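Local coordinates for putative uncharacterized protein PH0300 (Pyrococcus horikoshii, PDB 3VRH) that catalyses the ATP-dependent 2-thiolation of 5-methyluridine at position 54 in the T loop of tRNAs, a modification that stabilises these tRNAs against heat, at residues H155-E160 / E198-E203; S162-N167 / N248-Y253; I274-S279 / K293-F298. All blocks are in the same frame, centred on the assembly; numbering follows the deposited sequence.

Following the chain from its N terminus, interaction 1 (155-160 with 198-203) brings the start of helix 157-169 against the start of helix 201-211, closing a loop that holds helix 173-177 and strands 182-183 and 191-193. Interaction 2 (162-167 with 248-253) begins further along the same helix 157-169, inside that loop, and ends beyond it on helix 245-256, so the two connections cross. They also touch in space, where Leu157 and Glu160 pack on Val250 and Glu160 on Tyr253. Interaction 3 (274-279 with 293-298) follows in series, a short closure around helix 285-290 at the C-terminal zinc site, its centre about 34 Å from the centres of the other two.

Interaction 1 of 3, residues H155-E160 / E198-E203; sequences HNLDDE and EVTERE. With BCN (bicine), chain D.
Asn156 lays its side-chain amide against the first turn of helix 201-211, with ND2 3.6 Å from CA of Glu201 and the amide plane turned 50° from the Glu201 carboxylate. The same residue caps helix 157-169: its CG lies between the backbone N and the carbonyl carbon (chi1 62°), and Asn156 OD1 accepts from Asp159 N, which stands above the carbonyl plane. In return Asn156 N donates to Asp159 OD2, completing a capping box. An alanine at Asn156 would probably leave Asp159 N without its capping acceptor and open a gap beside Glu201. Thr200 and Glu203 form a second capping box at the start of helix 201-211.

Two bonds join these helix starts. Leu157 N donates to Val199 O at 2.9 Å, almost straight, while Glu201 N donates to Asp158 OD1 on the anti side of the carboxylate, its modelled 2.5 Å doubtfully short. A water also donates to Asp158 OD1 and accepts from Arg202 N. Lys232 forms salt bridges with both Asp159 and Glu201, tying the two carboxylates together. Asp159 and His155 line the bicine pocket, with bicine O21 over one face of the imidazole; bicine also contacts Ala53 and Gly154, both ATP-binding residues, and so occupies part of the ATP site.

In this part of the PP-loop fold, Val199 packs on helix 23-40, Leu157 on helix 245-256, and Glu203 touches strand 12-14.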
loop_
_atom_site.group_PDB
_atom_site.type_symbol
_atom_site.label_atom_id
_atom_site.label_comp_id
_atom_site.label_asym_id
_atom_site.label_seq_id
_atom_site.Cartn_x
_atom_site.Cartn_y
_atom_site.Cartn_z
ATOM N N HIS A 155 -13.146 -0.362 -15.551
ATOM C CA HIS A 155 -12.476 -0.356 -14.250
ATOM C C HIS A 155 -13.413 0.071 -13.138
ATOM O O HIS A 155 -14.010 1.144 -13.184
ATOM C CB HIS A 155 -11.284 0.600 -14.270
ATOM C CG HIS A 155 -10.239 0.252 -15.283
ATOM N ND1 HIS A 155 -10.431 0.415 -16.639
ATOM C CD2 HIS A 155 -8.980 -0.230 -15.136
ATOM C CE1 HIS A 155 -9.341 0.034 -17.286
ATOM N NE2 HIS A 155 -8.446 -0.362 -16.398
ATOM N N ASN A 156 -13.557 -0.787 -12.145
ATOM C CA ASN A 156 -14.437 -0.506 -11.027
ATOM C C ASN A 156 -13.609 -0.200 -9.778
ATOM O O ASN A 156 -12.376 -0.128 -9.850
ATOM C CB ASN A 156 -15.411 -1.682 -10.813
ATOM C CG ASN A 156 -14.691 -2.983 -10.469
ATOM O OD1 ASN A 156 -13.837 -3.016 -9.573
ATOM N ND2 ASN A 156 -15.024 -4.056 -11.182
ATOM N N LEU A 157 -14.275 -0.025 -8.642
ATOM C CA LEU A 157 -13.576 0.397 -7.428
ATOM C C LEU A 157 -12.454 -0.575 -7.056
ATOM O O LEU A 157 -11.340 -0.149 -6.715
ATOM C CB LEU A 157 -14.552 0.561 -6.261
ATOM C CG LEU A 157 -13.953 1.101 -4.960
ATOM C CD1 LEU A 157 -13.323 2.478 -5.178
ATOM C CD2 LEU A 157 -15.019 1.175 -3.888
ATOM N N ASP A 158 -12.751 -1.873 -7.136
ATOM C CA ASP A 158 -11.771 -2.916 -6.820
ATOM C C ASP A 158 -10.562 -2.900 -7.750
ATOM O O ASP A 158 -9.432 -3.125 -7.312
ATOM C CB ASP A 158 -12.419 -4.305 -6.791
ATOM C CG ASP A 158 -13.492 -4.427 -5.717
ATOM O OD1 ASP A 158 -14.668 -4.130 -5.990
ATOM O OD2 ASP A 158 -13.164 -4.821 -4.585
ATOM N N ASP A 159 -10.788 -2.615 -9.024
ATOM C CA ASP A 159 -9.674 -2.438 -9.956
ATOM C C ASP A 159 -8.773 -1.279 -9.567
ATOM O O ASP A 159 -7.551 -1.442 -9.505
ATOM C CB ASP A 159 -10.178 -2.252 -11.387
ATOM C CG ASP A 159 -10.994 -3.433 -11.853
ATOM O OD1 ASP A 159 -10.534 -4.561 -11.592
ATOM O OD2 ASP A 159 -12.096 -3.244 -12.421
ATOM N N GLU A 160 -9.364 -0.106 -9.324
ATOM C CA GLU A 160 -8.579 1.060 -8.922
ATOM C C GLU A 160 -7.773 0.764 -7.641
ATOM O O GLU A 160 -6.589 1.071 -7.566
ATOM C CB GLU A 160 -9.470 2.289 -8.712
ATOM C CG GLU A 160 -8.701 3.592 -8.336
ATOM C CD GLU A 160 -8.024 4.276 -9.539
ATOM O OE1 GLU A 160 -7.745 3.584 -10.542
ATOM O OE2 GLU A 160 -7.787 5.511 -9.486
ATOM N N GLU A 198 -17.077 3.900 -8.948
ATOM C CA GLU A 198 -17.547 3.845 -7.564
ATOM C C GLU A 198 -18.381 2.620 -7.228
ATOM O O GLU A 198 -18.847 2.473 -6.083
ATOM C CB GLU A 198 -18.311 5.122 -7.183
ATOM C CG GLU A 198 -17.494 6.395 -7.377
ATOM C CD GLU A 198 -18.209 7.625 -6.854
ATOM O OE1 GLU A 198 -18.974 8.243 -7.624
ATOM O OE2 GLU A 198 -18.011 7.968 -5.669
ATOM N N VAL A 199 -18.583 1.748 -8.213
ATOM C CA VAL A 199 -19.259 0.486 -7.943
ATOM C C VAL A 199 -18.201 -0.587 -7.666
ATOM O O VAL A 199 -17.077 -0.505 -8.168
ATOM C CB VAL A 199 -20.196 0.043 -9.092
ATOM C CG1 VAL A 199 -21.370 0.980 -9.218
ATOM C CG2 VAL A 199 -19.419 -0.049 -10.412
ATOM N N THR A 200 -18.558 -1.582 -6.863
ATOM C CA THR A 200 -17.618 -2.626 -6.495
ATOM C C THR A 200 -17.666 -3.752 -7.524
ATOM O O THR A 200 -18.606 -3.845 -8.315
ATOM C CB THR A 200 -17.940 -3.208 -5.108
ATOM O OG1 THR A 200 -19.188 -3.908 -5.174
ATOM C CG2 THR A 200 -18.019 -2.095 -4.035
ATOM N N GLU A 201 -16.650 -4.605 -7.510
ATOM C CA GLU A 201 -16.590 -5.720 -8.434
ATOM C C GLU A 201 -17.748 -6.674 -8.175
ATOM O O GLU A 201 -18.338 -7.233 -9.097
ATOM C CB GLU A 201 -15.244 -6.452 -8.348
ATOM C CG GLU A 201 -15.151 -7.583 -9.374
ATOM C CD GLU A 201 -13.737 -8.001 -9.703
ATOM O OE1 GLU A 201 -12.786 -7.550 -9.026
ATOM O OE2 GLU A 201 -13.578 -8.780 -10.656
ATOM N N ARG A 202 -18.076 -6.831 -6.904
ATOM C CA ARG A 202 -19.204 -7.645 -6.481
ATOM C C ARG A 202 -20.535 -7.093 -7.038
ATOM O O ARG A 202 -21.400 -7.852 -7.491
ATOM C CB ARG A 202 -19.194 -7.653 -4.960
ATOM C CG ARG A 202 -20.343 -8.293 -4.288
ATOM C CD ARG A 202 -20.349 -7.820 -2.828
ATOM N NE ARG A 202 -21.538 -8.314 -2.164
ATOM C CZ ARG A 202 -22.485 -7.546 -1.635
ATOM N NH1 ARG A 202 -22.366 -6.227 -1.657
ATOM N NH2 ARG A 202 -23.535 -8.115 -1.051
ATOM N N GLU A 203 -20.690 -5.771 -7.028
ATOM C CA GLU A 203 -21.899 -5.161 -7.609
ATOM C C GLU A 203 -21.941 -5.344 -9.133
ATOM O O GLU A 203 -22.993 -5.577 -9.703
ATOM C CB GLU A 203 -21.997 -3.686 -7.220
ATOM C CG GLU A 203 -22.254 -3.520 -5.741
ATOM C CD GLU A 203 -22.164 -2.095 -5.272
ATOM O OE1 GLU A 203 -21.412 -1.297 -5.871
ATOM O OE2 GLU A 203 -22.849 -1.779 -4.280
HETATM N N1 BCN D . -11.918 -3.351 -19.166
HETATM C C1 BCN D . -12.114 -3.303 -17.660
HETATM C C2 BCN D . -10.965 -3.795 -16.864
HETATM O O21 BCN D . -9.819 -3.706 -17.375
HETATM O O22 BCN D . -11.139 -4.307 -15.736
HETATM C C3 BCN D . -12.369 -4.654 -19.724
HETATM C C4 BCN D . -13.324 -5.531 -18.885
HETATM O O4 BCN D . -14.156 -6.234 -19.401
HETATM C C5 BCN D . -12.674 -2.269 -19.795
HETATM C C6 BCN D . -12.343 -2.052 -21.209
HETATM O O6 BCN D . -12.649 -1.048 -21.761
HETATM O O HOH W 1 -16.059 -6.162 -4.657
#

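Interaction 2 of 3, residues S162-N167 / N248-Y253; sequences SFLLNN and NFVRGY
Helices 157-169 and 245-256 cross at 69° through segments 162-167 and 248-253, whose axes come within 10.7 Å. This is a steep helix-helix packing in which Leu164 projects between Phe249, Val250 and Tyr253, joining helix 157-169 of the PP-loop fold to helix 245-256. The CB of Leu164 lies 3.7 Å from Phe249 CE2, and both its methyls meet Tyr253. CD1 sits beside the root of the tyrosine, 3.6 Å from Tyr253 CB, and also reaches Val250 CG2. The CG of Tyr253 is anti to its backbone N (chi1 165°), which sets it beside Leu164 CD1; the hydroxyl hydrogen-bonds to Leu176 O of helix 173-177.

Phe249 presents its edge to the backbone of the neighbouring helix, with Leu165 N near the plane of the ring. Around this buried, apolar contact the second subunit closes in: Trp171 of that subunit meets the Phe249 ring with planes about 15° apart, and Leu165 of that subunit packs on Leu165. The contact therefore adjoins the dimer interface. Over the face of Tyr253, Leu164 CD2 makes a CH-pi contact 3.4 Å from the ring centroid and only 6° off its normal.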
loop_
_atom_site.group_PDB
_atom_site.type_symbol
_atom_site.label_atom_id
_atom_site.label_comp_id
_atom_site.label_asym_id
_atom_site.label_seq_id
_atom_site.Cartn_x
_atom_site.Cartn_y
_atom_site.Cartn_z
ATOM N N SER A 162 -6.785 -2.185 -6.264
ATOM C CA SER A 162 -5.728 -3.161 -6.519
ATOM C C SER A 162 -4.583 -2.605 -7.375
ATOM O O SER A 162 -3.417 -2.888 -7.114
ATOM C CB SER A 162 -6.305 -4.421 -7.168
ATOM O OG SER A 162 -6.727 -4.143 -8.478
ATOM N N PHE A 163 -4.929 -1.823 -8.394
ATOM C CA PHE A 163 -3.943 -1.121 -9.206
ATOM C C PHE A 163 -3.149 -0.178 -8.319
ATOM O O PHE A 163 -1.925 -0.134 -8.407
ATOM C CB PHE A 163 -4.630 -0.395 -10.386
ATOM C CG PHE A 163 -3.956 0.906 -10.824
ATOM C CD1 PHE A 163 -3.126 0.938 -11.945
ATOM C CD2 PHE A 163 -4.207 2.109 -10.152
ATOM C CE1 PHE A 163 -2.526 2.142 -12.359
ATOM C CE2 PHE A 163 -3.598 3.302 -10.543
ATOM C CZ PHE A 163 -2.761 3.319 -11.648
ATOM N N LEU A 164 -3.849 0.574 -7.465
ATOM C CA LEU A 164 -3.178 1.453 -6.503
ATOM C C LEU A 164 -2.216 0.697 -5.569
ATOM O O LEU A 164 -1.088 1.099 -5.412
ATOM C CB LEU A 164 -4.164 2.255 -5.662
ATOM C CG LEU A 164 -4.800 3.477 -6.326
ATOM C CD1 LEU A 164 -5.818 4.126 -5.393
ATOM C CD2 LEU A 164 -3.732 4.472 -6.744
ATOM N N LEU A 165 -2.677 -0.384 -4.958
ATOM C CA LEU A 165 -1.850 -1.140 -4.014
ATOM C C LEU A 165 -0.627 -1.725 -4.719
ATOM O O LEU A 165 0.494 -1.648 -4.228
ATOM C CB LEU A 165 -2.671 -2.258 -3.370
ATOM C CG LEU A 165 -1.912 -3.117 -2.364
ATOM C CD1 LEU A 165 -1.378 -2.231 -1.228
ATOM C CD2 LEU A 165 -2.795 -4.226 -1.822
ATOM N N ASN A 166 -0.856 -2.277 -5.902
ATOM C CA ASN A 166 0.216 -2.842 -6.699
ATOM C C ASN A 166 1.275 -1.802 -7.005
ATOM O O ASN A 166 2.462 -2.009 -6.742
ATOM C CB ASN A 166 -0.350 -3.425 -7.990
ATOM C CG ASN A 166 0.718 -3.985 -8.889
ATOM O OD1 ASN A 166 1.150 -5.131 -8.724
ATOM N ND2 ASN A 166 1.163 -3.179 -9.850
ATOM N N ASN A 167 0.851 -0.665 -7.532
ATOM C CA ASN A 167 1.811 0.358 -7.919
ATOM C C ASN A 167 2.543 0.999 -6.741
ATOM O O ASN A 167 3.645 1.501 -6.903
ATOM C CB ASN A 167 1.160 1.412 -8.814
ATOM C CG ASN A 167 0.921 0.899 -10.226
ATOM O OD1 ASN A 167 1.830 0.402 -10.882
ATOM N ND2 ASN A 167 -0.307 0.996 -10.682
ATOM N N ASN A 248 -12.019 4.057 1.432
ATOM C CA ASN A 248 -11.192 5.004 2.171
ATOM C C ASN A 248 -9.820 5.182 1.514
ATOM O O ASN A 248 -9.332 6.298 1.361
ATOM C CB ASN A 248 -11.073 4.537 3.630
ATOM C CG ASN A 248 -10.273 5.489 4.490
ATOM O OD1 ASN A 248 -10.588 6.674 4.593
ATOM N ND2 ASN A 248 -9.237 4.968 5.125
ATOM N N PHE A 249 -9.230 4.065 1.101
ATOM C CA PHE A 249 -7.961 4.065 0.371
ATOM C C PHE A 249 -8.016 4.906 -0.901
ATOM O O PHE A 249 -7.123 5.733 -1.154
ATOM C CB PHE A 249 -7.597 2.617 0.027
ATOM C CG PHE A 249 -6.241 2.448 -0.591
ATOM C CD1 PHE A 249 -5.150 3.199 -0.142
ATOM C CD2 PHE A 249 -6.038 1.498 -1.601
ATOM C CE1 PHE A 249 -3.901 3.014 -0.691
ATOM C CE2 PHE A 249 -4.767 1.316 -2.167
ATOM C CZ PHE A 249 -3.704 2.072 -1.700
ATOM N N VAL A 250 -9.058 4.702 -1.712
ATOM C CA VAL A 250 -9.148 5.409 -2.992
ATOM C C VAL A 250 -9.427 6.890 -2.775
ATOM O O VAL A 250 -8.863 7.739 -3.449
ATOM C CB VAL A 250 -10.218 4.794 -3.916
ATOM C CG1 VAL A 250 -10.495 5.704 -5.108
ATOM C CG2 VAL A 250 -9.785 3.397 -4.375
ATOM N N ARG A 251 -10.305 7.188 -1.823
ATOM C CA ARG A 251 -10.628 8.570 -1.476
ATOM C C ARG A 251 -9.365 9.293 -1.034
ATOM O O ARG A 251 -9.054 10.387 -1.520
ATOM C CB ARG A 251 -11.687 8.589 -0.370
ATOM C CG ARG A 251 -12.007 9.966 0.227
ATOM C CD ARG A 251 -12.960 9.822 1.446
ATOM N NE ARG A 251 -13.249 11.099 2.086
ATOM C CZ ARG A 251 -13.817 11.242 3.286
ATOM N NH1 ARG A 251 -14.033 12.463 3.775
ATOM N NH2 ARG A 251 -14.163 10.177 4.010
ATOM N N GLY A 252 -8.606 8.662 -0.147
ATOM C CA GLY A 252 -7.365 9.264 0.294
ATOM C C GLY A 252 -6.451 9.498 -0.892
ATOM O O GLY A 252 -5.813 10.532 -0.995
ATOM N N TYR A 253 -6.400 8.532 -1.798
ATOM C CA TYR A 253 -5.528 8.632 -2.967
ATOM C C TYR A 253 -5.849 9.837 -3.859
ATOM O O TYR A 253 -4.936 10.513 -4.363
ATOM C CB TYR A 253 -5.595 7.357 -3.817
ATOM C CG TYR A 253 -4.995 7.564 -5.191
ATOM C CD1 TYR A 253 -3.628 7.726 -5.350
ATOM C CD2 TYR A 253 -5.799 7.617 -6.320
ATOM C CE1 TYR A 253 -3.071 7.933 -6.593
ATOM C CE2 TYR A 253 -5.259 7.804 -7.563
ATOM C CZ TYR A 253 -3.896 7.964 -7.699
ATOM O OH TYR A 253 -3.361 8.164 -8.953
#

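Interaction 3 of 3, residues I274-S279 / K293-F298; sequences ICRMPS and KKEINF. With ZN (zinc ion), chain C.
Glu295 reaches back to Arg276 in a salt bridge, its OE2 2.9 Å from Arg276 NH1. The carboxylate oxygen lies over one face of the guanidinium, which also brings it 3.0 Å from Arg276 NH2. The two side chains cross at about a right angle, their flat ends turned 67° apart. The CG of Glu295 is anti to its backbone N (chi1 -175°), which sets it beside Cys275, and the chain stays extended beyond it, whereas the arginine bends at chi3. Glu295 OE1 has a second basic partner, Lys141 of helix 127-145, so that one carboxylate pairs with two positive groups.

Van der Waals contacts run alongside. Glu295 CG packs 3.8 Å from Cys275 CB, and Glu295 CB lies close to the carbonyl oxygen of Ile274. Ile274 rests two branches on the opposing backbone: CG2 is 3.6 Å from Lys294 N, and CD1 is the same distance from Lys293 O. Ile274 also touches Cys287 of helix 285-290.

Metal coordination comes from Cys275, whose SG is modelled 2.6 Å from the zinc ion, a long distance for a sulfur that is less surely placed. Cys272, Cys284 and Cys287 are the other ligands of this zinc site, with Cys272 and Cys275 spaced as a CxxC pair and Cys284 and Cys287 as another.

The chemistry thus combines a metal site on the 274-279 loop with ionic and van der Waals contacts to 293-298. The positive charges of Arg276 and Lys141 would probably favour the ionised form of Glu295, whose carboxylate links this zinc-binding loop to helix 127-145.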
loop_
_atom_site.group_PDB
_atom_site.type_symbol
_atom_site.label_atom_id
_atom_site.label_comp_id
_atom_site.label_asym_id
_atom_site.label_seq_id
_atom_site.Cartn_x
_atom_site.Cartn_y
_atom_site.Cartn_z
ATOM N N ILE A 274 5.907 7.725 -37.557
ATOM C CA ILE A 274 5.250 6.696 -38.357
ATOM C C ILE A 274 3.742 6.896 -38.433
ATOM O O ILE A 274 3.167 6.893 -39.518
ATOM C CB ILE A 274 5.561 5.274 -37.842
ATOM C CG1 ILE A 274 7.048 4.983 -37.990
ATOM C CG2 ILE A 274 4.775 4.237 -38.630
ATOM C CD1 ILE A 274 7.572 5.266 -39.371
ATOM N N CYS A 275 3.112 7.091 -37.279
ATOM C CA CYS A 275 1.659 7.094 -37.209
ATOM C C CYS A 275 1.142 8.420 -36.685
ATOM O O CYS A 275 -0.070 8.655 -36.658
ATOM C CB CYS A 275 1.183 5.972 -36.285
ATOM S SG CYS A 275 1.442 6.346 -34.507
ATOM N N ARG A 276 2.069 9.267 -36.244
ATOM C CA ARG A 276 1.759 10.616 -35.777
ATOM C C ARG A 276 0.929 10.664 -34.506
ATOM O O ARG A 276 0.355 11.698 -34.175
ATOM C CB ARG A 276 1.088 11.442 -36.877
ATOM C CG ARG A 276 2.021 11.859 -38.023
ATOM C CD ARG A 276 1.236 12.683 -39.028
ATOM N NE ARG A 276 -0.147 12.222 -39.013
ATOM C CZ ARG A 276 -0.679 11.387 -39.899
ATOM N NH1 ARG A 276 0.040 10.933 -40.925
ATOM N NH2 ARG A 276 -1.943 11.018 -39.756
ATOM N N MET A 277 0.863 9.545 -33.795
ATOM C CA MET A 277 0.204 9.529 -32.496
ATOM C C MET A 277 1.274 9.865 -31.463
ATOM O O MET A 277 2.454 9.649 -31.723
ATOM C CB MET A 277 -0.445 8.165 -32.232
ATOM C CG MET A 277 -1.512 7.794 -33.275
ATOM S SD MET A 277 -2.810 9.034 -33.417
ATOM C CE MET A 277 -3.690 8.821 -31.875
ATOM N N PRO A 278 0.869 10.424 -30.309
ATOM C CA PRO A 278 1.814 10.922 -29.297
ATOM C C PRO A 278 2.961 9.963 -29.047
ATOM O O PRO A 278 2.765 8.752 -28.954
ATOM C CB PRO A 278 0.958 11.066 -28.031
ATOM C CG PRO A 278 -0.499 10.810 -28.476
ATOM C CD PRO A 278 -0.521 10.766 -29.968
ATOM N N SER A 279 4.162 10.516 -28.965
ATOM C CA SER A 279 5.353 9.706 -28.814
ATOM C C SER A 279 6.419 10.390 -27.967
ATOM O O SER A 279 6.834 11.519 -28.254
ATOM C CB SER A 279 5.926 9.378 -30.185
ATOM O OG SER A 279 7.144 8.679 -30.050
ATOM N N LYS A 293 6.498 0.487 -40.305
ATOM C CA LYS A 293 7.019 1.565 -41.126
ATOM C C LYS A 293 5.868 2.427 -41.627
ATOM O O LYS A 293 6.084 3.510 -42.188
ATOM C CB LYS A 293 7.826 1.000 -42.304
ATOM C CG LYS A 293 8.959 0.046 -41.912
ATOM C CD LYS A 293 10.126 0.766 -41.241
ATOM C CE LYS A 293 11.319 -0.176 -41.063
ATOM N NZ LYS A 293 12.618 0.541 -40.861
ATOM N N LYS A 294 4.643 1.951 -41.421
ATOM C CA LYS A 294 3.471 2.651 -41.944
ATOM C C LYS A 294 2.343 2.788 -40.925
ATOM O O LYS A 294 2.207 1.959 -40.021
ATOM C CB LYS A 294 2.977 1.979 -43.229
ATOM C CG LYS A 294 3.926 2.192 -44.405
ATOM C CD LYS A 294 3.561 1.346 -45.606
ATOM C CE LYS A 294 4.655 1.428 -46.667
ATOM N NZ LYS A 294 4.448 0.462 -47.788
ATOM N N GLU A 295 1.548 3.842 -41.077
ATOM C CA GLU A 295 0.460 4.140 -40.161
ATOM C C GLU A 295 -0.692 3.168 -40.378
ATOM O O GLU A 295 -0.897 2.691 -41.485
ATOM C CB GLU A 295 -0.022 5.578 -40.362
ATOM C CG GLU A 295 -1.080 6.005 -39.357
ATOM C CD GLU A 295 -1.599 7.405 -39.584
ATOM O OE1 GLU A 295 -2.780 7.657 -39.251
ATOM O OE2 GLU A 295 -0.830 8.256 -40.083
ATOM N N ILE A 296 -1.430 2.847 -39.318
ATOM C CA ILE A 296 -2.642 2.056 -39.480
ATOM C C ILE A 296 -3.849 2.969 -39.459
ATOM O O ILE A 296 -4.013 3.788 -38.544
ATOM C CB ILE A 296 -2.791 0.987 -38.400
ATOM C CG1 ILE A 296 -1.567 0.074 -38.395
ATOM C CG2 ILE A 296 -4.051 0.182 -38.636
ATOM C CD1 ILE A 296 -1.462 -0.774 -37.172
ATOM N N ASN A 297 -4.686 2.836 -40.482
ATOM C CA ASN A 297 -5.874 3.666 -40.604
ATOM C C ASN A 297 -7.069 2.914 -40.047
ATOM O O ASN A 297 -7.507 1.940 -40.647
ATOM C CB ASN A 297 -6.109 4.008 -42.074
ATOM C CG ASN A 297 -7.106 5.127 -42.260
ATOM O OD1 ASN A 297 -7.797 5.525 -41.322
ATOM N ND2 ASN A 297 -7.182 5.649 -43.482
ATOM N N PHE A 298 -7.590 3.355 -38.902
ATOM C CA PHE A 298 -8.710 2.655 -38.264
ATOM C C PHE A 298 -10.073 3.221 -38.623
ATOM O O PHE A 298 -11.098 2.756 -38.108
ATOM C CB PHE A 298 -8.552 2.597 -36.747
ATOM C CG PHE A 298 -7.477 1.661 -36.295
ATOM C CD1 PHE A 298 -7.671 0.292 -36.346
ATOM C CD2 PHE A 298 -6.278 2.146 -35.817
ATOM C CE1 PHE A 298 -6.693 -0.565 -35.932
ATOM C CE2 PHE A 298 -5.290 1.287 -35.398
ATOM C CZ PHE A 298 -5.493 -0.067 -35.453
HETATM ZN ZN ZN C . 3.712 5.262 -33.953
#